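Aminopeptidase (Aneurinibacillus sp. AM-1, PDB 5IB9) probably cleaves amino-terminal residues from peptides as a zinc-dependent exopeptidase of family M28 that also carries a protease-associated domain. Local coordinates at residues A[17-22]-A[378-383]; A[23-28]-A[240-245]; A[245-250]-A[386-391]; A[253-258]-A[264-269]. All coordinates share one frame; numbering follows the deposited sequence.

Contact 1 (A[17-22]-A[378-383]); sequences NMYNTI and DKISKE. With ZN (zinc ion), chain F.
Tyr19 and Lys382 bring the two backbones nearest, their CA atoms 6.6 Å apart, where helix 15-25 passes the turn that leads into helix 382-400. A chi1 of -175° swings the Tyr19 ring to the side of its carbonyl carbon and places Tyr19 CD1 4.0 Å from Lys382 CG. The approach to the ring is oblique, and Lys382 NZ, 5.7 Å from the Tyr19 ring centroid, can add at most a weak cation-pi attraction; its stronger partner is Glu16, with which it forms a salt bridge. Ile22 and Ile380 meet tip to tip, Ile22 CD1 resting 4.0 Å from Ile380 CG2, while the same CG2 methyl also nears the Tyr19 ring. Beyond this patch, Glu383 OE1 binds a zinc ion at 2.0 Å. Ser381 caps the first turn of helix 382-400 through Lys384 N. Both isoleucines also touch Leu385 of that helix, and Ile22 reaches Ala238 of helix 238-256, so helix 15-25 packs against both.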
loop_
_atom_site.group_PDB
_atom_site.type_symbol
_atom_site.label_atom_id
_atom_site.label_comp_id
_atom_site.label_asym_id
_atom_site.label_seq_id
_atom_site.Cartn_x
_atom_site.Cartn_y
_atom_site.Cartn_z
ATOM N N ASN A 17 -22.894 28.469 -0.991
ATOM C CA ASN A 17 -22.792 26.982 -0.962
ATOM C C ASN A 17 -21.457 26.674 -0.256
ATOM O O ASN A 17 -21.354 25.784 0.608
ATOM C CB ASN A 17 -22.828 26.399 -2.335
ATOM C CG ASN A 17 -24.167 26.457 -2.989
ATOM O OD1 ASN A 17 -25.208 26.743 -2.326
ATOM N ND2 ASN A 17 -24.197 26.059 -4.271
ATOM N N MET A 18 -20.385 27.356 -0.722
ATOM C CA MET A 18 -19.081 26.988 -0.180
ATOM C C MET A 18 -18.912 27.293 1.258
ATOM O O MET A 18 -18.375 26.549 2.047
ATOM C CB MET A 18 -17.938 27.663 -0.993
ATOM C CG MET A 18 -17.962 27.078 -2.398
ATOM S SD MET A 18 -16.579 27.691 -3.480
ATOM C CE MET A 18 -17.115 29.343 -3.849
ATOM N N TYR A 19 -19.402 28.480 1.671
ATOM C CA TYR A 19 -19.354 28.804 3.075
ATOM C C TYR A 19 -20.210 27.782 3.916
ATOM O O TYR A 19 -19.760 27.360 4.950
ATOM C CB TYR A 19 -19.992 30.239 3.260
ATOM C CG TYR A 19 -19.930 30.804 4.645
ATOM C CD1 TYR A 19 -18.801 31.458 5.165
ATOM C CD2 TYR A 19 -21.055 30.605 5.474
ATOM C CE1 TYR A 19 -18.812 31.997 6.527
ATOM C CE2 TYR A 19 -21.062 31.087 6.803
ATOM C CZ TYR A 19 -19.947 31.746 7.301
ATOM O OH TYR A 19 -20.015 32.195 8.637
ATOM N N ASN A 20 -21.353 27.429 3.367
ATOM C CA ASN A 20 -22.237 26.429 4.108
ATOM C C ASN A 20 -21.510 25.071 4.239
ATOM O O ASN A 20 -21.630 24.406 5.280
ATOM C CB ASN A 20 -23.557 26.304 3.377
ATOM C CG ASN A 20 -24.443 27.565 3.603
ATOM O OD1 ASN A 20 -24.123 28.401 4.429
ATOM N ND2 ASN A 20 -25.477 27.696 2.774
ATOM N N THR A 21 -20.812 24.666 3.172
ATOM C CA THR A 21 -20.032 23.458 3.385
ATOM C C THR A 21 -19.000 23.543 4.479
ATOM O O THR A 21 -18.843 22.640 5.325
ATOM C CB THR A 21 -19.291 23.145 2.003
ATOM O OG1 THR A 21 -20.220 22.803 0.995
ATOM C CG2 THR A 21 -18.225 21.998 2.207
ATOM N N ILE A 22 -18.269 24.666 4.540
ATOM C CA ILE A 22 -17.244 24.838 5.616
ATOM C C ILE A 22 -17.927 24.867 7.009
ATOM O O ILE A 22 -17.369 24.331 7.968
ATOM C CB ILE A 22 -16.313 26.110 5.401
ATOM C CG1 ILE A 22 -15.654 25.924 4.000
ATOM C CG2 ILE A 22 -15.354 26.284 6.488
ATOM C CD1 ILE A 22 -14.981 27.263 3.425
ATOM N N ASP A 378 -14.948 31.688 11.250
ATOM C CA ASP A 378 -14.876 33.181 11.253
ATOM C C ASP A 378 -13.621 33.767 10.587
ATOM O O ASP A 378 -13.518 34.985 10.384
ATOM C CB ASP A 378 -15.127 33.724 12.666
ATOM C CG ASP A 378 -14.006 33.451 13.625
ATOM O OD1 ASP A 378 -13.013 32.790 13.280
ATOM O OD2 ASP A 378 -14.075 33.935 14.813
ATOM N N LYS A 379 -12.654 32.918 10.192
ATOM C CA LYS A 379 -11.574 33.405 9.366
ATOM C C LYS A 379 -11.782 33.253 7.880
ATOM O O LYS A 379 -10.942 33.756 7.104
ATOM C CB LYS A 379 -10.329 32.697 9.706
ATOM C CG LYS A 379 -10.099 32.307 11.152
ATOM C CD LYS A 379 -9.936 33.670 11.961
ATOM C CE LYS A 379 -9.362 33.264 13.313
ATOM N NZ LYS A 379 -10.362 32.534 14.158
ATOM N N ILE A 380 -12.906 32.676 7.467
ATOM C CA ILE A 380 -13.130 32.433 6.063
ATOM C C ILE A 380 -13.676 33.654 5.280
ATOM O O ILE A 380 -14.604 34.394 5.727
ATOM C CB ILE A 380 -14.075 31.209 5.887
ATOM C CG1 ILE A 380 -13.408 29.985 6.571
ATOM C CG2 ILE A 380 -14.458 31.072 4.370
ATOM C CD1 ILE A 380 -12.153 29.432 5.770
ATOM N N SER A 381 -13.062 33.869 4.100
ATOM C CA SER A 381 -13.484 34.868 3.165
ATOM C C SER A 381 -14.244 34.234 1.981
ATOM O O SER A 381 -13.648 33.485 1.159
ATOM C CB SER A 381 -12.228 35.596 2.625
ATOM O OG SER A 381 -12.698 36.352 1.500
ATOM N N LYS A 382 -15.536 34.560 1.825
ATOM C CA LYS A 382 -16.303 34.136 0.683
ATOM C C LYS A 382 -15.704 34.639 -0.634
ATOM O O LYS A 382 -15.729 33.962 -1.669
ATOM C CB LYS A 382 -17.728 34.579 0.803
ATOM C CG LYS A 382 -18.442 33.870 1.969
ATOM C CD LYS A 382 -19.715 34.652 2.291
ATOM C CE LYS A 382 -20.805 34.337 1.313
ATOM N NZ LYS A 382 -22.168 34.710 2.034
ATOM N N GLU A 383 -15.171 35.895 -0.591
ATOM C CA GLU A 383 -14.628 36.408 -1.829
ATOM C C GLU A 383 -13.424 35.597 -2.331
ATOM O O GLU A 383 -13.294 35.398 -3.558
ATOM C CB GLU A 383 -14.222 37.871 -1.584
ATOM C CG GLU A 383 -13.676 38.668 -2.770
ATOM C CD GLU A 383 -13.311 40.083 -2.346
ATOM O OE1 GLU A 383 -14.339 40.774 -2.179
ATOM O OE2 GLU A 383 -12.157 40.365 -2.121
HETATM ZN ZN ZN F . -13.867 42.478 -1.338
HETATM O O HOH W 1 -15.503 43.288 -1.247
#

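Contact 2 (A[23-28]-A[240-245]); sequences QFLSQA and DDASGV. With ZN (zinc ion), chain C; ZN (zinc ion), chain B; BES (2-(3-amino-2-hydroxy-4-phenyl-butyrylamino)-4-methyl-pentanoic acid), chain H.
Leu25 makes the apolar contact with helix 238-256, meeting Ala242 and Val245 at the last helical turn of residues 15-25. Its CB lies 4.0 Å from Ala242 CB. Its CD1 methyl is 3.9 Å from Val245 CG1 and about as close to Ala242 CB, so this one branch settles between two side chains a helical turn apart. Ala40 and Ile44 of helix 35-50 extend the same buried layer, touching Leu25 and Val245 respectively.

Metal bonds come next, at the start of residues 240-245. The Asp240 carboxylate spans two zinc ions that stand 3.5 Å apart: OD1 binds one at 2.0 Å and OD2 the other. This is the bridging aspartate of the dinuclear site characteristic of M28 aminopeptidases, and the peptide bond from Asp240 to Asp241 is cis, as in relatives of the family. Atom O2 of the inhibitor bestatin lies 2.1 Å from each zinc, bridging the pair as well; His228, Asp301 and bestatin N2 also bind the OD1 ion, Glu273, His371 and bestatin O3 the OD2 ion.

Among the polar bonds, Asp241 OD1 accepts from Gly244 N at 3.0 Å, an Asx motif in which the donor sits 54° out of the carboxylate plane; Met302 N, from outside, donates to the same oxygen. Gln27 NE2 returns to Phe24 O at 2.9 Å in a nearly straight bond (165°), in plane with the carbonyl and on a lone pair.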
loop_
_atom_site.group_PDB
_atom_site.type_symbol
_atom_site.label_atom_id
_atom_site.label_comp_id
_atom_site.label_asym_id
_atom_site.label_seq_id
_atom_site.Cartn_x
_atom_site.Cartn_y
_atom_site.Cartn_z
ATOM N N GLN A 23 -19.052 25.565 7.069
ATOM C CA GLN A 23 -19.770 25.692 8.348
ATOM C C GLN A 23 -20.141 24.277 8.819
ATOM O O GLN A 23 -19.887 23.971 10.001
ATOM C CB GLN A 23 -21.053 26.450 8.082
ATOM C CG GLN A 23 -21.836 26.735 9.389
ATOM C CD GLN A 23 -23.002 27.694 9.081
ATOM O OE1 GLN A 23 -23.703 27.574 8.053
ATOM N NE2 GLN A 23 -23.184 28.673 9.939
ATOM N N PHE A 24 -20.640 23.454 7.898
ATOM C CA PHE A 24 -21.013 22.055 8.302
ATOM C C PHE A 24 -19.764 21.319 8.804
ATOM O O PHE A 24 -19.756 20.655 9.869
ATOM C CB PHE A 24 -21.754 21.282 7.168
ATOM C CG PHE A 24 -22.067 19.883 7.585
ATOM C CD1 PHE A 24 -23.197 19.628 8.392
ATOM C CD2 PHE A 24 -21.108 18.848 7.344
ATOM C CE1 PHE A 24 -23.367 18.307 8.944
ATOM C CE2 PHE A 24 -21.232 17.515 7.893
ATOM C CZ PHE A 24 -22.452 17.298 8.672
ATOM N N LEU A 25 -18.673 21.301 7.979
ATOM C CA LEU A 25 -17.547 20.444 8.231
ATOM C C LEU A 25 -16.723 20.816 9.473
ATOM O O LEU A 25 -16.111 19.999 10.120
ATOM C CB LEU A 25 -16.609 20.347 6.945
ATOM C CG LEU A 25 -17.308 19.609 5.800
ATOM C CD1 LEU A 25 -16.339 19.846 4.667
ATOM C CD2 LEU A 25 -17.458 18.140 6.093
ATOM N N SER A 26 -16.707 22.145 9.739
ATOM C CA SER A 26 -15.796 22.634 10.759
ATOM C C SER A 26 -16.493 22.803 12.128
ATOM O O SER A 26 -15.964 23.534 12.997
ATOM C CB SER A 26 -15.159 24.003 10.320
ATOM O OG SER A 26 -16.109 25.024 10.120
ATOM N N GLN A 27 -17.599 22.091 12.345
ATOM C CA GLN A 27 -18.174 22.062 13.719
ATOM C C GLN A 27 -17.279 21.359 14.722
ATOM O O GLN A 27 -17.436 21.524 15.984
ATOM C CB GLN A 27 -19.553 21.401 13.709
ATOM C CG GLN A 27 -20.569 22.124 12.869
ATOM C CD GLN A 27 -21.873 21.365 12.756
ATOM O OE1 GLN A 27 -22.808 21.577 13.601
ATOM N NE2 GLN A 27 -21.996 20.532 11.731
ATOM N N ALA A 28 -16.340 20.521 14.257
ATOM C CA ALA A 28 -15.429 19.855 15.105
ATOM C C ALA A 28 -14.232 19.406 14.232
ATOM O O ALA A 28 -14.407 19.226 13.014
ATOM C CB ALA A 28 -16.131 18.582 15.782
ATOM N N ASP A 240 -8.032 24.540 6.564
ATOM C CA ASP A 240 -7.180 23.384 6.286
ATOM C C ASP A 240 -8.006 22.151 6.636
ATOM O O ASP A 240 -7.882 21.674 7.763
ATOM C CB ASP A 240 -5.827 23.402 7.136
ATOM C CG ASP A 240 -4.825 22.395 6.723
ATOM O OD1 ASP A 240 -5.195 21.740 5.561
ATOM O OD2 ASP A 240 -3.739 21.947 7.311
ATOM N N ASP A 241 -8.838 21.511 5.770
ATOM C CA ASP A 241 -8.963 21.869 4.374
ATOM C C ASP A 241 -10.423 21.784 4.025
ATOM O O ASP A 241 -10.773 21.438 2.888
ATOM C CB ASP A 241 -8.110 20.977 3.458
ATOM C CG ASP A 241 -8.094 21.539 2.043
ATOM O OD1 ASP A 241 -8.325 22.731 1.757
ATOM O OD2 ASP A 241 -7.825 20.648 1.094
ATOM N N ALA A 242 -11.334 22.225 4.948
ATOM C CA ALA A 242 -12.716 22.386 4.458
ATOM C C ALA A 242 -12.894 23.334 3.315
ATOM O O ALA A 242 -13.779 23.118 2.453
ATOM C CB ALA A 242 -13.728 22.711 5.618
ATOM N N SER A 243 -12.065 24.377 3.243
ATOM C CA SER A 243 -12.092 25.277 2.154
ATOM C C SER A 243 -11.935 24.557 0.822
ATOM O O SER A 243 -12.716 24.781 -0.088
ATOM C CB SER A 243 -10.998 26.371 2.330
ATOM O OG SER A 243 -9.703 25.827 2.187
ATOM N N GLY A 244 -10.908 23.727 0.726
ATOM C CA GLY A 244 -10.695 23.016 -0.528
ATOM C C GLY A 244 -11.820 22.024 -0.845
ATOM O O GLY A 244 -12.134 21.858 -1.975
ATOM N N VAL A 245 -12.345 21.383 0.181
ATOM C CA VAL A 245 -13.500 20.463 -0.030
ATOM C C VAL A 245 -14.666 21.280 -0.589
ATOM O O VAL A 245 -15.330 20.817 -1.548
ATOM C CB VAL A 245 -13.887 19.842 1.275
ATOM C CG1 VAL A 245 -15.257 19.095 1.046
ATOM C CG2 VAL A 245 -12.802 18.827 1.748
HETATM ZN ZN ZN C . -4.201 20.798 4.085
HETATM ZN ZN ZN B . -2.694 20.536 7.270
HETATM N N2 BES H . -2.122 22.290 3.863
HETATM C C1 BES H . -0.980 21.634 4.499
HETATM C C6 BES H . 0.252 21.873 3.629
HETATM C C7 BES H . 0.832 23.282 3.562
HETATM C C8 BES H . 0.897 24.143 4.686
HETATM C C12 BES H . 1.358 23.715 2.325
HETATM C C9 BES H . 1.484 25.419 4.553
HETATM C C11 BES H . 1.944 25.005 2.190
HETATM C C10 BES H . 1.995 25.849 3.311
HETATM C C2 BES H . -1.263 20.137 4.669
HETATM O O2 BES H . -2.586 20.165 5.202
HETATM C C3 BES H . -0.295 19.662 5.698
HETATM O O3 BES H . -0.410 20.101 6.837
HETATM N N1 BES H . 0.658 18.889 5.306
HETATM C C4 BES H . 1.679 18.467 6.270
HETATM C C13 BES H . 2.595 17.581 5.443
HETATM C C14 BES H . 1.927 16.315 4.895
HETATM C C15 BES H . 3.064 15.549 4.231
HETATM C C16 BES H . 1.176 15.479 5.933
HETATM C C5 BES H . 2.573 19.605 6.746
HETATM O O1 BES H . 3.255 19.441 7.799
HETATM O O4 BES H . 2.665 20.680 6.127
#

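Contact 3 (A[245-250]-A[386-391]); sequences VAVTLE and DNVADI. With ZN (zinc ion), chain D; ZN (zinc ion), chain E.
Val247 and Ala389 face each other where helices 238-256 and 382-400 come together, their CA atoms 5.7 Å apart, and with Val388 they supply the packing between these segments. At a chi1 of -180° the CG1 methyl of Val247 is carried onto the neighbouring helix: CG1 is 3.8 Å from Ala389 CA and 4.0 Å from Ala389 CB. The small alanine thus lets the valine methyl rest almost on the backbone. Val388 CG1 approaches the same methyl from one residue earlier, more loosely at 4.4 Å, and Leu300 of strand 294-300 touches both valines.

Asp386 and Asp390, one turn apart, instead hold a pair of zinc ions. Asp386 bridges the pair, OD1 binding one ion at 2.0 Å and OD2 the other, which Asp390 OD2 also binds; Thr13 joins the ion held by Asp386 OD1. The chemistry is therefore divided: apolar packing joins the helices, while the metals probably offset the clustered negative charge of the two carboxylates.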
loop_
_atom_site.group_PDB
_atom_site.type_symbol
_atom_site.label_atom_id
_atom_site.label_comp_id
_atom_site.label_asym_id
_atom_site.label_seq_id
_atom_site.Cartn_x
_atom_site.Cartn_y
_atom_site.Cartn_z
ATOM N N VAL A 245 -12.345 21.383 0.181
ATOM C CA VAL A 245 -13.500 20.463 -0.030
ATOM C C VAL A 245 -14.666 21.280 -0.589
ATOM O O VAL A 245 -15.330 20.817 -1.548
ATOM C CB VAL A 245 -13.887 19.842 1.275
ATOM C CG1 VAL A 245 -15.257 19.095 1.046
ATOM C CG2 VAL A 245 -12.802 18.827 1.748
ATOM N N ALA A 246 -14.876 22.470 -0.002
ATOM C CA ALA A 246 -15.985 23.268 -0.469
ATOM C C ALA A 246 -15.872 23.732 -1.925
ATOM O O ALA A 246 -16.841 23.725 -2.712
ATOM C CB ALA A 246 -16.112 24.548 0.420
ATOM N N VAL A 247 -14.623 24.095 -2.324
ATOM C CA VAL A 247 -14.377 24.446 -3.780
ATOM C C VAL A 247 -14.507 23.212 -4.677
ATOM O O VAL A 247 -15.065 23.274 -5.735
ATOM C CB VAL A 247 -12.994 25.110 -3.962
ATOM C CG1 VAL A 247 -12.733 25.476 -5.436
ATOM C CG2 VAL A 247 -12.973 26.414 -3.092
ATOM N N THR A 248 -14.055 22.065 -4.183
ATOM C CA THR A 248 -14.162 20.800 -4.928
ATOM C C THR A 248 -15.661 20.470 -5.204
ATOM O O THR A 248 -16.000 20.220 -6.347
ATOM C CB THR A 248 -13.485 19.656 -4.198
ATOM O OG1 THR A 248 -12.075 19.930 -4.082
ATOM C CG2 THR A 248 -13.599 18.313 -5.026
ATOM N N LEU A 249 -16.484 20.545 -4.164
ATOM C CA LEU A 249 -17.937 20.269 -4.296
ATOM C C LEU A 249 -18.563 21.293 -5.212
ATOM O O LEU A 249 -19.315 20.920 -6.070
ATOM C CB LEU A 249 -18.573 20.271 -2.893
ATOM C CG LEU A 249 -18.316 19.082 -2.028
ATOM C CD1 LEU A 249 -18.966 19.332 -0.665
ATOM C CD2 LEU A 249 -18.969 17.826 -2.683
ATOM N N GLU A 250 -18.213 22.568 -4.980
ATOM C CA GLU A 250 -18.879 23.610 -5.743
ATOM C C GLU A 250 -18.528 23.475 -7.236
ATOM O O GLU A 250 -19.364 23.683 -8.139
ATOM C CB GLU A 250 -18.634 24.966 -5.138
ATOM C CG GLU A 250 -19.367 26.114 -5.940
ATOM C CD GLU A 250 -20.895 26.050 -6.047
ATOM O OE1 GLU A 250 -21.605 25.232 -5.417
ATOM O OE2 GLU A 250 -21.371 26.871 -6.880
ATOM N N ASP A 386 -14.678 32.267 -3.724
ATOM C CA ASP A 386 -15.217 32.454 -5.000
ATOM C C ASP A 386 -14.102 32.665 -6.062
ATOM O O ASP A 386 -14.249 32.189 -7.202
ATOM C CB ASP A 386 -16.184 33.687 -5.017
ATOM C CG ASP A 386 -16.903 33.844 -6.376
ATOM O OD1 ASP A 386 -17.854 33.100 -6.695
ATOM O OD2 ASP A 386 -16.453 34.755 -7.248
ATOM N N ASN A 387 -13.043 33.426 -5.708
ATOM C CA ASN A 387 -12.029 33.704 -6.686
ATOM C C ASN A 387 -11.284 32.419 -7.021
ATOM O O ASN A 387 -10.960 32.218 -8.189
ATOM C CB ASN A 387 -11.055 34.688 -6.035
ATOM C CG ASN A 387 -9.881 35.044 -6.992
ATOM O OD1 ASN A 387 -10.129 35.542 -8.114
ATOM N ND2 ASN A 387 -8.724 34.720 -6.619
ATOM N N VAL A 388 -11.020 31.578 -6.009
ATOM C CA VAL A 388 -10.313 30.307 -6.305
ATOM C C VAL A 388 -11.195 29.422 -7.155
ATOM O O VAL A 388 -10.760 28.764 -8.135
ATOM C CB VAL A 388 -9.841 29.628 -5.035
ATOM C CG1 VAL A 388 -9.258 28.176 -5.336
ATOM C CG2 VAL A 388 -8.824 30.519 -4.406
ATOM N N ALA A 389 -12.476 29.331 -6.809
ATOM C CA ALA A 389 -13.349 28.548 -7.632
ATOM C C ALA A 389 -13.417 29.120 -9.055
ATOM O O ALA A 389 -13.414 28.319 -10.023
ATOM C CB ALA A 389 -14.779 28.576 -6.958
ATOM N N ASP A 390 -13.463 30.470 -9.230
ATOM C CA ASP A 390 -13.498 30.963 -10.630
ATOM C C ASP A 390 -12.237 30.598 -11.367
ATOM O O ASP A 390 -12.271 30.234 -12.521
ATOM C CB ASP A 390 -13.652 32.512 -10.547
ATOM C CG ASP A 390 -14.969 32.940 -10.100
ATOM O OD1 ASP A 390 -15.936 32.203 -10.157
ATOM O OD2 ASP A 390 -15.015 34.107 -9.659
ATOM N N ILE A 391 -11.046 30.773 -10.752
ATOM C CA ILE A 391 -9.774 30.528 -11.441
ATOM C C ILE A 391 -9.581 28.994 -11.746
ATOM O O ILE A 391 -9.247 28.592 -12.890
ATOM C CB ILE A 391 -8.640 31.099 -10.677
ATOM C CG1 ILE A 391 -8.610 32.652 -10.759
ATOM C CG2 ILE A 391 -7.283 30.570 -11.161
ATOM C CD1 ILE A 391 -7.749 33.357 -9.690
HETATM ZN ZN ZN D . -16.615 35.018 -9.010
HETATM ZN ZN ZN E . -19.271 33.174 -8.069
HETATM O O HOH W 2 -18.344 34.540 -9.388
HETATM O O HOH W 3 -16.375 37.102 -8.973
HETATM O O HOH W 4 -16.257 37.031 -10.268
HETATM O O HOH W 5 -20.225 34.632 -6.958
HETATM O O HOH W 6 -21.053 33.275 -9.410
#

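Contact 4 (A[253-258]-A[264-269]); sequences RVMSKL and LRFITF
Met255 turns CG anti to its carbonyl carbon (chi1 -63°) and the chain bends at chi2 (-70°), so that CB and CG make its closest approach to both Leu264 and Phe266 of strand 263-269. Leu264 and Phe266 share its first torsion (chi1 -63°) and both lean toward residues 253-258, where Met255 crosses each of them at about a right angle. Met255 CG lies 4.0 Å from Leu264 CD1 and 3.9 Å from Phe266 CZ, and its CB is 4.1 Å from each of these same two atoms. The methionine stem thus fits against a methyl on one strand residue and the far end of a ring two residues on. It comes to the Phe266 ring at the edge, near the ring plane, so the contact is lateral and not a stack.

Ser256 OG donates to Arg253 O at 2.7 Å, in the carbonyl plane and on a lone pair. Ile9 of helix 6-10 also touches Met255, while Ile223 and Ile225 of strand 222-228 flank Leu264 and Phe266 respectively. Strands 222-228 and 263-269 pair in parallel and helix 238-256 connects them, which makes this packing part of a beta-alpha-beta crossover in the peptidase domain.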
loop_
_atom_site.group_PDB
_atom_site.type_symbol
_atom_site.label_atom_id
_atom_site.label_comp_id
_atom_site.label_asym_id
_atom_site.label_seq_id
_atom_site.Cartn_x
_atom_site.Cartn_y
_atom_site.Cartn_z
ATOM N N ARG A 253 -20.585 20.837 -8.729
ATOM C CA ARG A 253 -21.952 21.265 -9.008
ATOM C C ARG A 253 -21.940 22.105 -10.238
ATOM O O ARG A 253 -22.765 21.920 -11.170
ATOM C CB ARG A 253 -22.403 22.061 -7.844
ATOM C CG ARG A 253 -23.934 22.430 -7.982
ATOM C CD ARG A 253 -24.396 23.391 -6.880
ATOM N NE ARG A 253 -23.876 24.707 -7.216
ATOM C CZ ARG A 253 -24.329 25.503 -8.171
ATOM N NH1 ARG A 253 -25.447 25.143 -8.827
ATOM N NH2 ARG A 253 -23.660 26.661 -8.444
ATOM N N VAL A 254 -20.992 23.031 -10.332
ATOM C CA VAL A 254 -20.930 23.884 -11.567
ATOM C C VAL A 254 -20.778 23.052 -12.818
ATOM O O VAL A 254 -21.496 23.290 -13.817
ATOM C CB VAL A 254 -19.762 24.913 -11.444
ATOM C CG1 VAL A 254 -19.487 25.600 -12.828
ATOM C CG2 VAL A 254 -20.175 25.968 -10.421
ATOM N N MET A 255 -19.847 22.072 -12.830
ATOM C CA MET A 255 -19.568 21.347 -14.039
ATOM C C MET A 255 -20.765 20.444 -14.343
ATOM O O MET A 255 -20.954 20.084 -15.542
ATOM C CB MET A 255 -18.313 20.476 -13.914
ATOM C CG MET A 255 -17.128 21.382 -13.690
ATOM S SD MET A 255 -16.768 22.313 -15.225
ATOM C CE MET A 255 -15.204 23.019 -14.644
ATOM N N SER A 256 -21.624 20.175 -13.383
ATOM C CA SER A 256 -22.797 19.296 -13.685
ATOM C C SER A 256 -23.762 20.029 -14.625
ATOM O O SER A 256 -24.624 19.373 -15.276
ATOM C CB SER A 256 -23.533 18.832 -12.445
ATOM O OG SER A 256 -24.316 19.840 -11.847
ATOM N N LYS A 257 -23.676 21.344 -14.688
ATOM C CA LYS A 257 -24.509 22.160 -15.596
ATOM C C LYS A 257 -24.007 22.301 -17.004
ATOM O O LYS A 257 -24.632 23.008 -17.806
ATOM C CB LYS A 257 -24.655 23.572 -14.978
ATOM C CG LYS A 257 -24.991 23.701 -13.491
ATOM C CD LYS A 257 -26.234 22.916 -13.079
ATOM C CE LYS A 257 -26.584 23.157 -11.644
ATOM N NZ LYS A 257 -27.799 22.364 -11.222
ATOM N N LEU A 258 -22.844 21.750 -17.329
ATOM C CA LEU A 258 -22.124 21.984 -18.566
ATOM C C LEU A 258 -21.705 20.714 -19.339
ATOM O O LEU A 258 -21.464 19.673 -18.757
ATOM C CB LEU A 258 -20.819 22.828 -18.299
ATOM C CG LEU A 258 -21.122 24.100 -17.533
ATOM C CD1 LEU A 258 -19.894 24.735 -16.886
ATOM C CD2 LEU A 258 -21.803 25.153 -18.415
ATOM N N LEU A 264 -13.917 14.220 -15.678
ATOM C CA LEU A 264 -13.466 14.986 -14.484
ATOM C C LEU A 264 -13.709 14.114 -13.291
ATOM O O LEU A 264 -14.793 13.527 -13.126
ATOM C CB LEU A 264 -14.322 16.294 -14.430
ATOM C CG LEU A 264 -14.169 17.231 -15.579
ATOM C CD1 LEU A 264 -15.023 18.479 -15.378
ATOM C CD2 LEU A 264 -12.797 17.662 -15.754
ATOM N N ARG A 265 -12.691 14.001 -12.439
ATOM C CA ARG A 265 -12.838 13.250 -11.191
ATOM C C ARG A 265 -12.658 14.229 -10.075
ATOM O O ARG A 265 -11.522 14.782 -9.928
ATOM C CB ARG A 265 -11.772 12.127 -11.097
ATOM C CG ARG A 265 -11.878 11.122 -12.312
ATOM C CD ARG A 265 -10.898 10.012 -12.164
ATOM N NE ARG A 265 -11.109 9.114 -13.295
ATOM C CZ ARG A 265 -10.436 7.978 -13.388
ATOM N NH1 ARG A 265 -9.569 7.515 -12.454
ATOM N NH2 ARG A 265 -10.707 7.250 -14.422
ATOM N N PHE A 266 -13.654 14.378 -9.245
ATOM C CA PHE A 266 -13.618 15.280 -8.060
ATOM C C PHE A 266 -13.443 14.406 -6.865
ATOM O O PHE A 266 -14.225 13.462 -6.630
ATOM C CB PHE A 266 -14.952 16.060 -7.981
ATOM C CG PHE A 266 -15.230 16.972 -9.155
ATOM C CD1 PHE A 266 -14.761 18.265 -9.118
ATOM C CD2 PHE A 266 -15.876 16.460 -10.255
ATOM C CE1 PHE A 266 -14.936 19.131 -10.171
ATOM C CE2 PHE A 266 -16.184 17.356 -11.334
ATOM C CZ PHE A 266 -15.688 18.662 -11.289
ATOM N N ILE A 267 -12.341 14.656 -6.105
ATOM C CA ILE A 267 -11.986 13.698 -5.085
ATOM C C ILE A 267 -11.690 14.436 -3.763
ATOM O O ILE A 267 -10.974 15.470 -3.764
ATOM C CB ILE A 267 -10.708 12.847 -5.482
ATOM C CG1 ILE A 267 -10.914 12.249 -6.850
ATOM C CG2 ILE A 267 -10.451 11.813 -4.367
ATOM C CD1 ILE A 267 -9.685 11.416 -7.261
ATOM N N THR A 268 -12.242 13.871 -2.668
ATOM C CA THR A 268 -11.729 14.340 -1.379
ATOM C C THR A 268 -10.986 13.214 -0.733
ATOM O O THR A 268 -11.445 12.083 -0.640
ATOM C CB THR A 268 -12.888 14.923 -0.459
ATOM O OG1 THR A 268 -13.822 13.897 -0.083
ATOM C CG2 THR A 268 -13.538 16.019 -1.249
ATOM N N PHE A 269 -9.745 13.516 -0.302
ATOM C CA PHE A 269 -8.856 12.456 0.213
ATOM C C PHE A 269 -8.876 12.376 1.717
ATOM O O PHE A 269 -8.934 13.417 2.374
ATOM C CB PHE A 269 -7.450 12.742 -0.226
ATOM C CG PHE A 269 -7.206 12.825 -1.696
ATOM C CD1 PHE A 269 -7.259 11.653 -2.498
ATOM C CD2 PHE A 269 -6.920 14.008 -2.333
ATOM C CE1 PHE A 269 -7.038 11.707 -3.884
ATOM C CE2 PHE A 269 -6.681 14.079 -3.719
ATOM C CZ PHE A 269 -6.744 12.932 -4.463
#

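Helix 238-256 is the common thread: its turns serve contact 2 near its start, contact 3 midway and contact 4 at its end, contacts 2 and 3 sharing Val245. Helix 15-25 supplies contacts 1 and 2, whose centres are about 9 Å apart, and helix 382-400 contacts 1 and 3, centres about 10 Å apart. The centres of contacts 1 and 4 are most distant, at about 19 Å. Along the chain contact 2 nests within contact 1, contact 4 within contact 3, and contacts 1 and 3 interleave. Asn17 probably hydrogen-bonds Glu250 between contacts 1 and 3. Contacts 1 to 3 thus gather remote segments around one helix that begins beside the inhibitor-bound zinc pair; contact 4 is local in sequence.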